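PDB 7D1B: leucine aminopeptidase from Fimbriiglobus ruber, which binds zinc and probably acts as a glutaminyl cyclase, converting N-terminal glutamine of peptides to pyroglutamate on an M28 aminopeptidase-type fold. Local coordinates for residues T46-P51 with V324-N328; Y57-L61 with A160-E165; G65-S69 with Y131-P135; V173-V179 with I334-K338; F184-I190 with D202-S208. The contacts are given in a common frame with arbitrary orientation. Residue numbers count along the deposited sequence, not the author numbering.

Contact 1: T46-P51 with V324-N328; sequences TFPLDP and VDVGN
In this contact the loop before helix 51-63 packs on helix 320-336: the irregular loop 46-50, with Pro51 opening the helix, lies along one side of segment 324-328. Two CA pairs set the register, Thr46 with Asn328 at 5.5 Å and Leu49 with Val324 at 5.8 Å. Pro48 (phi/psi -81/60) centres an inverse gamma turn, in which Leu49 N reaches Phe47 O at 2.8 Å in a weak hydrogen bond. Asn328 (chi1 -85°) hydrogen-bonds the loop backbone twice, once directly and once through water 1: its OD1 accepts from Phe47 N at 3.0 Å and 172°, while its ND2 donates to water 1 (2.9 Å), which in turn donates to Phe47 O (2.7 Å). Asp50 points away from this interface and takes the N-cap position of helix 51-63, its OD1 accepting a hydrogen bond from Arg53 N. Leu49, rotamer mt, drops CD1 to 3.6 Å from Val324 O and 3.7 Å from Gly327 C; a CB on Gly327 would clash with that methyl. Val324 CG2 lies 3.9 Å from Leu49 CB and 3.7 Å from Pro51 CB.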
# COMPACT_ATOMS: atom_id res chain seq x y z
N THR A 46 -2.03 12.48 -17.08
CA THR A 46 -1.82 11.05 -16.93
C THR A 46 -0.49 10.65 -17.57
O THR A 46 0.14 11.43 -18.29
CB THR A 46 -2.94 10.25 -17.57
OG1 THR A 46 -2.97 10.55 -18.97
CG2 THR A 46 -4.30 10.60 -16.93
N PHE A 47 -0.02 9.46 -17.23
CA PHE A 47 1.23 8.91 -17.74
C PHE A 47 0.96 7.58 -18.42
O PHE A 47 -0.08 6.95 -18.16
CB PHE A 47 2.25 8.77 -16.59
CG PHE A 47 2.89 10.07 -16.25
CD1 PHE A 47 2.19 11.02 -15.52
CD2 PHE A 47 4.16 10.36 -16.71
CE1 PHE A 47 2.76 12.28 -15.27
CE2 PHE A 47 4.74 11.60 -16.45
CZ PHE A 47 4.03 12.56 -15.75
N PRO A 48 1.86 7.12 -19.30
CA PRO A 48 1.60 5.90 -20.11
C PRO A 48 1.87 4.63 -19.31
O PRO A 48 2.70 3.79 -19.67
CB PRO A 48 2.55 6.09 -21.29
CG PRO A 48 3.72 6.83 -20.68
CD PRO A 48 3.08 7.83 -19.75
N LEU A 49 1.15 4.48 -18.20
CA LEU A 49 1.29 3.29 -17.38
C LEU A 49 0.88 2.07 -18.18
O LEU A 49 -0.08 2.10 -18.95
CB LEU A 49 0.41 3.44 -16.13
CG LEU A 49 0.56 4.73 -15.30
CD1 LEU A 49 -0.22 4.57 -14.00
CD2 LEU A 49 1.98 5.15 -15.01
N ASP A 50 1.63 0.98 -18.01
CA ASP A 50 1.45 -0.20 -18.83
C ASP A 50 0.65 -1.23 -18.04
O ASP A 50 1.17 -1.80 -17.07
CB ASP A 50 2.82 -0.73 -19.22
CG ASP A 50 2.76 -1.92 -20.15
OD1 ASP A 50 1.80 -2.70 -20.09
OD2 ASP A 50 3.71 -2.08 -20.92
N PRO A 51 -0.61 -1.49 -18.40
CA PRO A 51 -1.44 -2.40 -17.58
C PRO A 51 -0.93 -3.83 -17.59
O PRO A 51 -1.02 -4.53 -16.57
CB PRO A 51 -2.83 -2.28 -18.21
CG PRO A 51 -2.54 -1.90 -19.68
CD PRO A 51 -1.33 -0.99 -19.60
N VAL A 324 -3.85 0.76 -13.57
CA VAL A 324 -3.48 1.98 -14.27
C VAL A 324 -4.31 3.16 -13.78
O VAL A 324 -3.79 4.27 -13.58
CB VAL A 324 -3.60 1.78 -15.80
CG1 VAL A 324 -3.61 3.13 -16.53
CG2 VAL A 324 -2.48 0.87 -16.32
N ASP A 325 -5.62 2.95 -13.60
CA ASP A 325 -6.48 4.02 -13.11
C ASP A 325 -6.00 4.53 -11.76
O ASP A 325 -5.87 5.74 -11.53
CB ASP A 325 -7.92 3.53 -12.96
CG ASP A 325 -8.71 3.53 -14.24
OD1 ASP A 325 -8.22 3.93 -15.31
OD2 ASP A 325 -9.86 3.08 -14.16
N VAL A 326 -5.74 3.60 -10.82
CA VAL A 326 -5.27 4.02 -9.51
C VAL A 326 -3.91 4.70 -9.60
O VAL A 326 -3.67 5.74 -8.95
CB VAL A 326 -5.30 2.84 -8.52
CG1 VAL A 326 -4.65 3.21 -7.19
CG2 VAL A 326 -6.75 2.38 -8.31
N GLY A 327 -3.02 4.18 -10.45
CA GLY A 327 -1.73 4.83 -10.64
C GLY A 327 -1.85 6.24 -11.16
O GLY A 327 -1.15 7.15 -10.69
N ASN A 328 -2.75 6.47 -12.11
CA ASN A 328 -2.93 7.81 -12.64
C ASN A 328 -3.54 8.74 -11.60
O ASN A 328 -3.19 9.92 -11.57
CB ASN A 328 -3.73 7.76 -13.92
CG ASN A 328 -2.85 7.48 -15.12
OD1 ASN A 328 -1.74 8.03 -15.24
ND2 ASN A 328 -3.35 6.69 -16.04
O HOH W 1 -2.64 6.23 -18.79

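Contact 2: Y57-L61 with A160-E165; sequences YVQQL and AALMME
This is a buried helix-helix contact, apolar at its centre, between helix 51-63 and helix 153-167 on one side of the central sheet. The axes of segments 57-61 and 160-165 approach to 9.0 Å, and the helices cross obliquely, at 128° between their N-to-C directions. The closest CA pair, Tyr57 with Ala161 at 5.1 Å, marks where the small alanine lets the backbones come together: Ala161 CB sits 3.8 Å from Tyr57 CB and 3.4 Å from Val58 CG2. Tyr57 (chi1 -70°, chi2 -38°) lays its ring against Met164. Met164 CB stands over the ring face, 4.0 Å from the centroid of the Tyr57 ring and 29° off the normal, a CH-pi contact; with chi1 m, chi2 t and chi3 p, the chain carries SD to 4.6 Å from the same centroid in an oblique Met-aromatic contact. One turn on, Leu61 (mt) places CD1 3.8 Å from Ala160 CB and 4.1 Å from Met164 SD. No hydrogen bond crosses between the segments. Two polar ends, those of Tyr57 and Glu165, have partners outside: Tyr57 OH bonds to His168, and Glu165 OE1 forms a salt bridge with Arg53. Around this pair, Met164 and Leu61 also touch helix 72-87, Val58 and Ala161 meet Met323 of helix 320-336, and Ala160 rests on Leu183 of strand 178-184.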
# COMPACT_ATOMS: atom_id res chain seq x y z
N TYR A 57 4.07 -7.69 -12.88
CA TYR A 57 4.75 -7.52 -11.60
C TYR A 57 4.00 -8.21 -10.47
O TYR A 57 4.62 -8.77 -9.56
CB TYR A 57 5.00 -6.04 -11.31
CG TYR A 57 6.03 -5.39 -12.20
CD1 TYR A 57 7.16 -6.09 -12.60
CD2 TYR A 57 5.87 -4.09 -12.64
CE1 TYR A 57 8.11 -5.50 -13.40
CE2 TYR A 57 6.82 -3.48 -13.45
CZ TYR A 57 7.93 -4.20 -13.84
OH TYR A 57 8.89 -3.62 -14.65
N VAL A 58 2.66 -8.19 -10.49
CA VAL A 58 1.92 -8.99 -9.51
C VAL A 58 2.30 -10.46 -9.63
O VAL A 58 2.57 -11.14 -8.63
CB VAL A 58 0.39 -8.82 -9.65
CG1 VAL A 58 -0.31 -9.72 -8.63
CG2 VAL A 58 -0.02 -7.37 -9.45
N GLN A 59 2.29 -10.98 -10.86
CA GLN A 59 2.63 -12.38 -11.08
C GLN A 59 4.05 -12.68 -10.59
O GLN A 59 4.30 -13.73 -10.00
CB GLN A 59 2.49 -12.71 -12.56
CG GLN A 59 2.69 -14.19 -12.86
CD GLN A 59 1.52 -15.02 -12.36
OE1 GLN A 59 0.38 -14.79 -12.76
NE2 GLN A 59 1.80 -15.98 -11.48
N GLN A 60 4.99 -11.78 -10.86
CA GLN A 60 6.37 -12.01 -10.46
C GLN A 60 6.50 -12.12 -8.94
O GLN A 60 7.16 -13.03 -8.41
CB GLN A 60 7.24 -10.87 -10.98
CG GLN A 60 8.69 -10.99 -10.56
CD GLN A 60 9.57 -9.85 -11.04
OE1 GLN A 60 9.11 -8.93 -11.74
NE2 GLN A 60 10.85 -9.90 -10.67
N LEU A 61 5.85 -11.19 -8.23
CA LEU A 61 5.91 -11.23 -6.77
C LEU A 61 5.23 -12.48 -6.23
O LEU A 61 5.76 -13.15 -5.34
CB LEU A 61 5.33 -9.96 -6.17
CG LEU A 61 6.10 -8.67 -6.48
CD1 LEU A 61 5.37 -7.47 -5.93
CD2 LEU A 61 7.52 -8.73 -5.91
N ALA A 160 2.57 -3.20 -4.01
CA ALA A 160 3.98 -3.27 -4.37
C ALA A 160 4.16 -3.29 -5.88
O ALA A 160 5.06 -2.62 -6.42
CB ALA A 160 4.63 -4.49 -3.72
N ALA A 161 3.33 -4.07 -6.58
CA ALA A 161 3.42 -4.16 -8.03
C ALA A 161 3.09 -2.83 -8.70
O ALA A 161 3.74 -2.45 -9.69
CB ALA A 161 2.52 -5.27 -8.54
N LEU A 162 2.09 -2.11 -8.19
CA LEU A 162 1.79 -0.81 -8.76
C LEU A 162 2.96 0.14 -8.54
O LEU A 162 3.29 0.92 -9.43
CB LEU A 162 0.48 -0.25 -8.21
CG LEU A 162 0.10 1.13 -8.78
CD1 LEU A 162 0.03 1.12 -10.33
CD2 LEU A 162 -1.22 1.60 -8.22
N MET A 163 3.61 0.08 -7.37
CA MET A 163 4.82 0.87 -7.17
C MET A 163 5.90 0.49 -8.18
O MET A 163 6.60 1.37 -8.71
CB MET A 163 5.37 0.69 -5.76
CG MET A 163 4.52 1.26 -4.66
SD MET A 163 5.21 0.74 -3.10
CE MET A 163 3.97 1.37 -1.97
N MET A 164 6.05 -0.81 -8.47
CA MET A 164 7.02 -1.22 -9.49
C MET A 164 6.69 -0.60 -10.84
O MET A 164 7.59 -0.14 -11.55
CB MET A 164 7.07 -2.74 -9.59
CG MET A 164 7.67 -3.42 -8.37
SD MET A 164 7.71 -5.23 -8.52
CE MET A 164 9.11 -5.41 -9.61
N GLU A 165 5.41 -0.58 -11.21
CA GLU A 165 5.03 0.06 -12.47
C GLU A 165 5.30 1.56 -12.42
O GLU A 165 5.90 2.13 -13.34
CB GLU A 165 3.57 -0.22 -12.82
CG GLU A 165 3.08 0.57 -14.04
CD GLU A 165 3.87 0.28 -15.32
OE1 GLU A 165 4.46 -0.81 -15.40
OE2 GLU A 165 3.86 1.16 -16.23

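Contact 3: G65-S69 with Y131-P135; sequences GPRIS and YDTRP
Two irregular segments, the loop after helix 51-63 and the loop after strand 123-130, cross at 101° between end-to-end directions, with Ile68 CA 4.9 Å from Thr133 CA. Thr133 pairs with Arg67 twice: Arg67 N donates to Thr133 OG1 (2.9 Å, 145°), and Thr133 N donates to Arg67 O (3.0 Å, 154°). Thr133 chi1 of 61° (p) brings OG1 into place. The Arg67 side chain folds back, NE donating to Gly65 O at 2.8 Å; Gly65, at phi 94°, has angles that call for glycine. Arg67 NH1 bonds to Thr157 OG1 and to water 2 (2.8 Å), which reaches Tyr131 O (3.1 Å); NH2 bonds to Ala151 O. Thr133 CG2 lies over the guanidinium face, 3.4 Å from Arg67 NH1. Water 3 accepts from Ser69 N (3.1 Å) and donates to Asp132 OD2 and Thr133 O (both 2.9 Å). Asp132 OD1 bonds to His130, Ser69 OG to Asp185. Apolar contact includes Ile68 CD1 3.8 Å from Pro135 CA and Ile68 CG2 4.1 Å from Pro135 CG. The loops are thus joined mainly by backbone, threonine and water-mediated hydrogen bonds, and Arg134 of the second salt-bridges the zinc ligand Glu188.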
# COMPACT_ATOMS: atom_id res chain seq x y z
N GLY A 65 6.40 -17.20 -4.24
CA GLY A 65 5.77 -17.97 -3.19
C GLY A 65 5.40 -17.01 -2.08
O GLY A 65 5.59 -15.79 -2.19
N PRO A 66 4.86 -17.53 -0.98
CA PRO A 66 4.51 -16.66 0.15
C PRO A 66 5.69 -15.80 0.60
O PRO A 66 6.85 -16.21 0.53
CB PRO A 66 4.09 -17.66 1.24
CG PRO A 66 3.52 -18.83 0.45
CD PRO A 66 4.43 -18.92 -0.77
N ARG A 67 5.36 -14.60 1.05
CA ARG A 67 6.32 -13.63 1.56
C ARG A 67 5.94 -13.27 2.99
O ARG A 67 5.72 -12.10 3.33
CB ARG A 67 6.36 -12.41 0.64
CG ARG A 67 6.94 -12.71 -0.75
CD ARG A 67 6.03 -12.15 -1.84
NE ARG A 67 4.92 -13.06 -2.06
CZ ARG A 67 3.69 -12.72 -2.43
NH1 ARG A 67 3.32 -11.46 -2.52
NH2 ARG A 67 2.79 -13.69 -2.68
N ILE A 68 5.83 -14.29 3.83
CA ILE A 68 5.49 -14.09 5.23
C ILE A 68 6.66 -13.39 5.93
O ILE A 68 7.83 -13.62 5.60
CB ILE A 68 5.20 -15.47 5.86
CG1 ILE A 68 3.98 -16.12 5.17
CG2 ILE A 68 5.01 -15.34 7.36
CD1 ILE A 68 3.87 -17.62 5.44
N SER A 69 6.36 -12.51 6.88
CA SER A 69 7.43 -11.84 7.61
C SER A 69 8.45 -12.85 8.13
O SER A 69 8.08 -13.92 8.64
CB SER A 69 6.88 -11.08 8.81
OG SER A 69 6.02 -10.05 8.39
N TYR A 131 3.58 -5.36 2.45
CA TYR A 131 4.13 -6.32 1.52
C TYR A 131 4.43 -7.67 2.15
O TYR A 131 4.87 -8.58 1.43
CB TYR A 131 5.33 -5.77 0.71
CG TYR A 131 6.67 -5.62 1.41
CD1 TYR A 131 6.79 -5.31 2.77
CD2 TYR A 131 7.83 -5.73 0.68
CE1 TYR A 131 8.05 -5.15 3.37
CE2 TYR A 131 9.08 -5.58 1.26
CZ TYR A 131 9.19 -5.29 2.60
OH TYR A 131 10.45 -5.15 3.14
N ASP A 132 4.20 -7.86 3.45
CA ASP A 132 4.16 -9.21 3.99
C ASP A 132 2.88 -9.88 3.53
O ASP A 132 1.88 -9.23 3.24
CB ASP A 132 4.25 -9.18 5.51
CG ASP A 132 3.03 -8.54 6.16
OD1 ASP A 132 2.65 -7.40 5.77
OD2 ASP A 132 2.46 -9.15 7.09
N THR A 133 2.89 -11.21 3.46
CA THR A 133 1.67 -11.94 3.14
C THR A 133 1.20 -12.69 4.37
O THR A 133 2.00 -13.22 5.15
CB THR A 133 1.81 -12.85 1.92
OG1 THR A 133 2.83 -13.84 2.14
CG2 THR A 133 2.16 -12.03 0.67
N ARG A 134 -0.11 -12.76 4.53
CA ARG A 134 -0.69 -13.42 5.69
C ARG A 134 -0.31 -14.90 5.68
O ARG A 134 -0.29 -15.53 4.62
CB ARG A 134 -2.21 -13.30 5.61
CG ARG A 134 -2.92 -13.56 6.92
CD ARG A 134 -4.42 -13.38 6.74
NE ARG A 134 -5.13 -13.68 7.97
CZ ARG A 134 -5.54 -12.80 8.87
NH1 ARG A 134 -6.14 -13.23 9.98
NH2 ARG A 134 -5.32 -11.50 8.71
N PRO A 135 -0.02 -15.49 6.84
CA PRO A 135 0.45 -16.89 6.82
C PRO A 135 -0.56 -17.87 6.27
O PRO A 135 -0.16 -18.90 5.73
CB PRO A 135 0.80 -17.17 8.29
CG PRO A 135 1.22 -15.80 8.81
CD PRO A 135 0.24 -14.85 8.14
O HOH W 2 3.98 -8.95 -1.55
O HOH W 3 3.36 -11.94 7.36

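Contact 4: V173-V179 with I334-K338; sequences VPSNVGV and IQIQK
Ile334 (chi1 -72°, chi2 158°) forms the apolar centre, its CG2 meeting Val179 CG2 at 3.8 Å, Val173 CG1 at 4.4 Å and Val177 CG2 at 4.5 Å. Val177 CG1 adds Gln337 CB at 3.7 Å, and Val173 CG1 adds Gln335 CG at 4.0 Å. In register, Ser175 CA is 5.2 Å from Gln335 CA, and Asn176 CA 6.0 Å from Lys338 CA. Ser175 (chi1 t) turns OG back to donate to Val177 O at 2.7 Å. At the polar edge, Asn176 ND2 donates to Gln337 O (2.9 Å, 157°), the one direct hydrogen bond across. Water 4 lies 2.9 Å from Pro174 O and from Gln335 O. Water 5 accepts from Asn176 N (2.8 Å) and lies 2.8 Å from Ile334 O and from Gln337 O; water 6 joins Asn176 O (3.3 Å) to the C-terminal Lys338 O (2.8 Å). The loop leading into strand 178-184 thus meets the end of helix 320-336, where Val177 and Ile334 also touch Leu125 of strand 123-130, and Gly178 bonds to Ala123 and Leu125.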
# COMPACT_ATOMS: atom_id res chain seq x y z
N VAL A 173 8.18 12.71 -13.74
CA VAL A 173 7.00 13.36 -13.16
C VAL A 173 7.42 14.69 -12.54
O VAL A 173 8.34 14.71 -11.70
CB VAL A 173 6.34 12.47 -12.09
CG1 VAL A 173 5.20 13.22 -11.42
CG2 VAL A 173 5.85 11.17 -12.73
N PRO A 174 6.76 15.80 -12.89
CA PRO A 174 7.04 17.07 -12.20
C PRO A 174 6.30 17.08 -10.87
O PRO A 174 5.10 16.80 -10.81
CB PRO A 174 6.49 18.12 -13.17
CG PRO A 174 5.41 17.41 -13.91
CD PRO A 174 5.78 15.95 -13.98
N SER A 175 7.02 17.43 -9.80
CA SER A 175 6.41 17.36 -8.48
C SER A 175 6.98 18.43 -7.56
O SER A 175 8.20 18.49 -7.37
CB SER A 175 6.66 16.00 -7.84
OG SER A 175 6.06 15.99 -6.55
N ASN A 176 6.10 19.20 -6.93
CA ASN A 176 6.53 20.17 -5.93
C ASN A 176 6.74 19.56 -4.55
O ASN A 176 7.10 20.28 -3.62
CB ASN A 176 5.51 21.30 -5.86
CG ASN A 176 5.39 22.02 -7.18
OD1 ASN A 176 6.39 22.25 -7.87
ND2 ASN A 176 4.16 22.34 -7.56
N VAL A 177 6.55 18.25 -4.42
CA VAL A 177 6.69 17.52 -3.17
C VAL A 177 7.61 16.33 -3.37
O VAL A 177 7.73 15.79 -4.47
CB VAL A 177 5.32 17.07 -2.63
CG1 VAL A 177 4.49 18.28 -2.20
CG2 VAL A 177 4.57 16.22 -3.65
N GLY A 178 8.24 15.89 -2.30
CA GLY A 178 8.89 14.60 -2.33
C GLY A 178 7.86 13.49 -2.40
O GLY A 178 6.70 13.68 -2.01
N VAL A 179 8.27 12.32 -2.90
CA VAL A 179 7.38 11.16 -2.90
C VAL A 179 8.15 9.96 -2.38
O VAL A 179 9.17 9.58 -2.96
CB VAL A 179 6.79 10.86 -4.29
CG1 VAL A 179 5.87 9.62 -4.22
CG2 VAL A 179 6.01 12.05 -4.81
N ILE A 334 -0.10 13.73 -6.83
CA ILE A 334 1.26 14.24 -6.66
C ILE A 334 1.45 15.55 -7.41
O ILE A 334 1.98 16.53 -6.87
CB ILE A 334 2.28 13.17 -7.09
CG1 ILE A 334 2.30 12.04 -6.06
CG2 ILE A 334 3.67 13.76 -7.28
CD1 ILE A 334 2.85 10.71 -6.61
N GLN A 335 1.04 15.59 -8.68
CA GLN A 335 1.32 16.73 -9.53
C GLN A 335 0.57 17.98 -9.11
O GLN A 335 1.05 19.08 -9.35
CB GLN A 335 0.96 16.42 -10.98
CG GLN A 335 1.90 15.45 -11.65
CD GLN A 335 1.29 14.97 -12.95
OE1 GLN A 335 1.37 15.65 -13.98
NE2 GLN A 335 0.60 13.84 -12.89
N ILE A 336 -0.63 17.84 -8.52
CA ILE A 336 -1.41 19.03 -8.18
C ILE A 336 -0.95 19.72 -6.91
O ILE A 336 -1.41 20.83 -6.61
CB ILE A 336 -2.94 18.79 -8.16
CG1 ILE A 336 -3.32 17.88 -6.99
CG2 ILE A 336 -3.43 18.27 -9.51
CD1 ILE A 336 -4.82 17.69 -6.85
N GLN A 337 -0.06 19.10 -6.13
CA GLN A 337 0.41 19.76 -4.91
C GLN A 337 1.16 21.04 -5.26
O GLN A 337 1.99 21.07 -6.16
CB GLN A 337 1.35 18.84 -4.12
CG GLN A 337 0.74 17.50 -3.74
CD GLN A 337 -0.58 17.66 -2.99
OE1 GLN A 337 -0.63 18.29 -1.93
NE2 GLN A 337 -1.66 17.13 -3.55
N LYS A 338 0.90 22.09 -4.49
CA LYS A 338 1.59 23.36 -4.65
C LYS A 338 2.97 23.26 -4.00
O LYS A 338 3.22 22.40 -3.14
CB LYS A 338 0.80 24.47 -3.99
CG LYS A 338 -0.46 24.84 -4.73
CD LYS A 338 -1.27 25.86 -3.92
CE LYS A 338 -2.19 25.20 -2.90
NZ LYS A 338 -1.49 24.79 -1.63
OXT LYS A 338 3.87 24.03 -4.34
O HOH W 4 3.76 19.31 -10.48
O HOH W 5 3.37 18.90 -7.30
O HOH W 6 5.47 22.15 -1.45

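Contact 5: F184-I190 with D202-S208; sequences FDGEEYI and DKYFFGS. With ZN (zinc ion), chain B.
Here the loop after strand 178-184 carries a zinc ligand of the M28 fold and runs alongside the lead-in to helix 206-218, the two segments antiparallel, with CA pairs from Phe184-Gly207 (4.7 Å) through Glu187-Phe205 (4.1 Å) to Ile190-Asp202 (5.4 Å). Phe184 (chi1 -60°) presents a ring face to Ser208, whose CB is 3.7 Å from the centroid of the Phe184 ring and 2° off the normal, a CH-pi contact. Asp185 O accepts a hydrogen bond from water 7 (3.0 Å), which accepts from Ser208 N (3.0 Å); a CB on Gly207 would clash with Asp185 O. Gly186 has a positive phi (61°) that favours glycine, and a CB there would be tight against Phe206 CB; its O accepts from Phe206 N (3.0 Å, 145°) and from water 8 (2.8 Å). Glu187 O accepts from Phe205 N (3.0 Å, 154°), Phe205 being the N-cap residue of the helix. Glu188 (chi1 p, chi2 t) reaches out to the metal, which Asp155 and His309 also bind, while its OE1 forms a salt bridge with Arg134. Tyr189 centres an inverse gamma turn, and its N donates to water 8 (2.8 Å), which also bonds to Lys203 O. Ile190 (mm) sets CD1 over the Tyr204 ring, 3.9 Å from its centroid. Zinc is bound by Glu188 OE2 at 1.9 Å and by water 9 at 2.1 Å.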
# COMPACT_ATOMS: atom_id res chain seq x y z
N PHE A 184 5.31 -1.54 4.06
CA PHE A 184 5.25 -1.95 5.46
C PHE A 184 5.34 -3.46 5.60
O PHE A 184 4.54 -4.20 5.01
CB PHE A 184 3.95 -1.51 6.11
CG PHE A 184 3.70 -0.02 6.08
CD1 PHE A 184 4.61 0.88 6.64
CD2 PHE A 184 2.54 0.48 5.50
CE1 PHE A 184 4.35 2.25 6.62
CE2 PHE A 184 2.28 1.85 5.50
CZ PHE A 184 3.19 2.72 6.05
N ASP A 185 6.29 -3.92 6.41
CA ASP A 185 6.30 -5.31 6.82
C ASP A 185 5.27 -5.52 7.93
O ASP A 185 4.76 -4.58 8.55
CB ASP A 185 7.70 -5.67 7.32
CG ASP A 185 8.04 -7.16 7.18
OD1 ASP A 185 7.15 -8.02 6.97
OD2 ASP A 185 9.26 -7.46 7.27
N GLY A 186 4.96 -6.79 8.19
CA GLY A 186 4.27 -7.16 9.41
C GLY A 186 2.90 -6.54 9.58
O GLY A 186 2.46 -6.33 10.72
N GLU A 187 2.19 -6.27 8.48
CA GLU A 187 0.82 -5.82 8.65
C GLU A 187 -0.05 -6.94 9.21
O GLU A 187 -0.92 -6.68 10.05
CB GLU A 187 0.22 -5.32 7.34
CG GLU A 187 -1.16 -4.68 7.55
CD GLU A 187 -2.26 -5.43 6.91
OE1 GLU A 187 -2.03 -6.13 5.91
OE2 GLU A 187 -3.38 -5.30 7.43
N GLU A 188 0.14 -8.17 8.74
CA GLU A 188 -0.74 -9.26 9.13
C GLU A 188 0.03 -10.57 9.20
O GLU A 188 -0.30 -11.57 8.55
CB GLU A 188 -2.01 -9.30 8.28
CG GLU A 188 -1.82 -9.45 6.80
CD GLU A 188 -3.17 -9.47 6.09
OE1 GLU A 188 -4.22 -9.62 6.79
OE2 GLU A 188 -3.22 -9.31 4.85
N TYR A 189 1.04 -10.58 10.07
CA TYR A 189 1.80 -11.77 10.41
C TYR A 189 1.00 -12.59 11.42
O TYR A 189 1.36 -12.74 12.59
CB TYR A 189 3.17 -11.34 10.94
CG TYR A 189 4.09 -12.46 11.35
CD1 TYR A 189 4.46 -13.45 10.46
CD2 TYR A 189 4.59 -12.52 12.65
CE1 TYR A 189 5.31 -14.48 10.84
CE2 TYR A 189 5.45 -13.54 13.04
CZ TYR A 189 5.81 -14.52 12.12
OH TYR A 189 6.67 -15.55 12.46
N ILE A 190 -0.15 -13.07 10.96
CA ILE A 190 -1.16 -13.65 11.85
C ILE A 190 -0.99 -15.16 11.86
O ILE A 190 -1.42 -15.86 10.93
CB ILE A 190 -2.58 -13.24 11.46
CG1 ILE A 190 -2.71 -11.72 11.34
CG2 ILE A 190 -3.59 -13.84 12.45
CD1 ILE A 190 -2.27 -10.91 12.57
N ASP A 202 -3.53 -12.71 17.08
CA ASP A 202 -2.30 -11.98 16.82
C ASP A 202 -2.50 -10.51 16.44
O ASP A 202 -3.58 -10.08 16.01
CB ASP A 202 -1.44 -12.75 15.85
CG ASP A 202 -0.70 -13.90 16.50
OD1 ASP A 202 -0.54 -13.89 17.74
OD2 ASP A 202 -0.27 -14.82 15.76
N LYS A 203 -1.41 -9.75 16.57
CA LYS A 203 -1.38 -8.30 16.38
C LYS A 203 -1.09 -7.92 14.94
O LYS A 203 -0.26 -8.54 14.27
CB LYS A 203 -0.27 -7.74 17.29
CG LYS A 203 -0.08 -6.24 17.16
CD LYS A 203 0.88 -5.69 18.22
CE LYS A 203 1.41 -4.30 17.82
NZ LYS A 203 0.32 -3.30 17.58
N TYR A 204 -1.73 -6.84 14.50
CA TYR A 204 -1.57 -6.25 13.17
C TYR A 204 -0.69 -5.00 13.24
O TYR A 204 -0.51 -4.39 14.30
CB TYR A 204 -2.95 -5.83 12.64
CG TYR A 204 -3.84 -6.97 12.23
CD1 TYR A 204 -4.47 -7.78 13.17
CD2 TYR A 204 -4.12 -7.19 10.88
CE1 TYR A 204 -5.32 -8.81 12.77
CE2 TYR A 204 -4.95 -8.20 10.47
CZ TYR A 204 -5.56 -9.00 11.42
OH TYR A 204 -6.39 -10.00 10.96
N PHE A 205 -0.17 -4.61 12.07
CA PHE A 205 0.35 -3.26 11.84
C PHE A 205 1.73 -2.98 12.45
O PHE A 205 2.04 -1.82 12.74
CB PHE A 205 -0.64 -2.15 12.25
CG PHE A 205 -2.04 -2.41 11.78
CD1 PHE A 205 -2.29 -2.76 10.45
CD2 PHE A 205 -3.11 -2.35 12.67
CE1 PHE A 205 -3.57 -3.05 10.03
CE2 PHE A 205 -4.41 -2.63 12.25
CZ PHE A 205 -4.64 -2.99 10.94
N PHE A 206 2.59 -3.99 12.57
CA PHE A 206 3.92 -3.72 13.13
C PHE A 206 4.70 -2.71 12.30
O PHE A 206 5.35 -1.81 12.86
CB PHE A 206 4.73 -5.01 13.23
CG PHE A 206 4.29 -5.94 14.32
CD1 PHE A 206 4.47 -5.59 15.66
CD2 PHE A 206 3.76 -7.18 14.02
CE1 PHE A 206 4.11 -6.48 16.68
CE2 PHE A 206 3.41 -8.07 15.03
CZ PHE A 206 3.59 -7.71 16.35
N GLY A 207 4.67 -2.84 10.97
CA GLY A 207 5.48 -1.98 10.12
C GLY A 207 5.01 -0.54 10.08
O GLY A 207 5.81 0.38 10.19
N SER A 208 3.69 -0.33 9.93
CA SER A 208 3.22 1.05 9.92
C SER A 208 3.39 1.72 11.28
O SER A 208 3.71 2.90 11.35
CB SER A 208 1.78 1.14 9.39
OG SER A 208 0.88 0.34 10.15
ZN ZN B . -5.06 -9.29 4.19
O HOH W 7 2.36 -2.88 9.07
O HOH W 8 1.30 -8.56 12.00
O HOH W 9 -6.32 -7.62 4.44

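Overall arrangement
Contacts 2, 3 and 5 are largely buried and contact 1 only partly; contact 4 is buried at its apolar part but lies farthest from the chain centre, with exposed polar residues. Contacts 1 and 4 share helix 320-336, touch where Phe47 meets Gln335 and Val173, and each mix apolar contacts with a single direct Asn-mediated hydrogen bond and waters. Contact 1 also reaches contact 2 through Asp50 N and Glu165 OE2, 2.9 Å apart. Contact 2 is the apolar helix pair. Near the zinc, contact 3 joins two loops by one backbone bond, a Thr bond and waters; contact 5 pairs a loop with a helix start by two backbone bonds and waters. Contact 4 sits about 30 Å from contact 5, centre to centre.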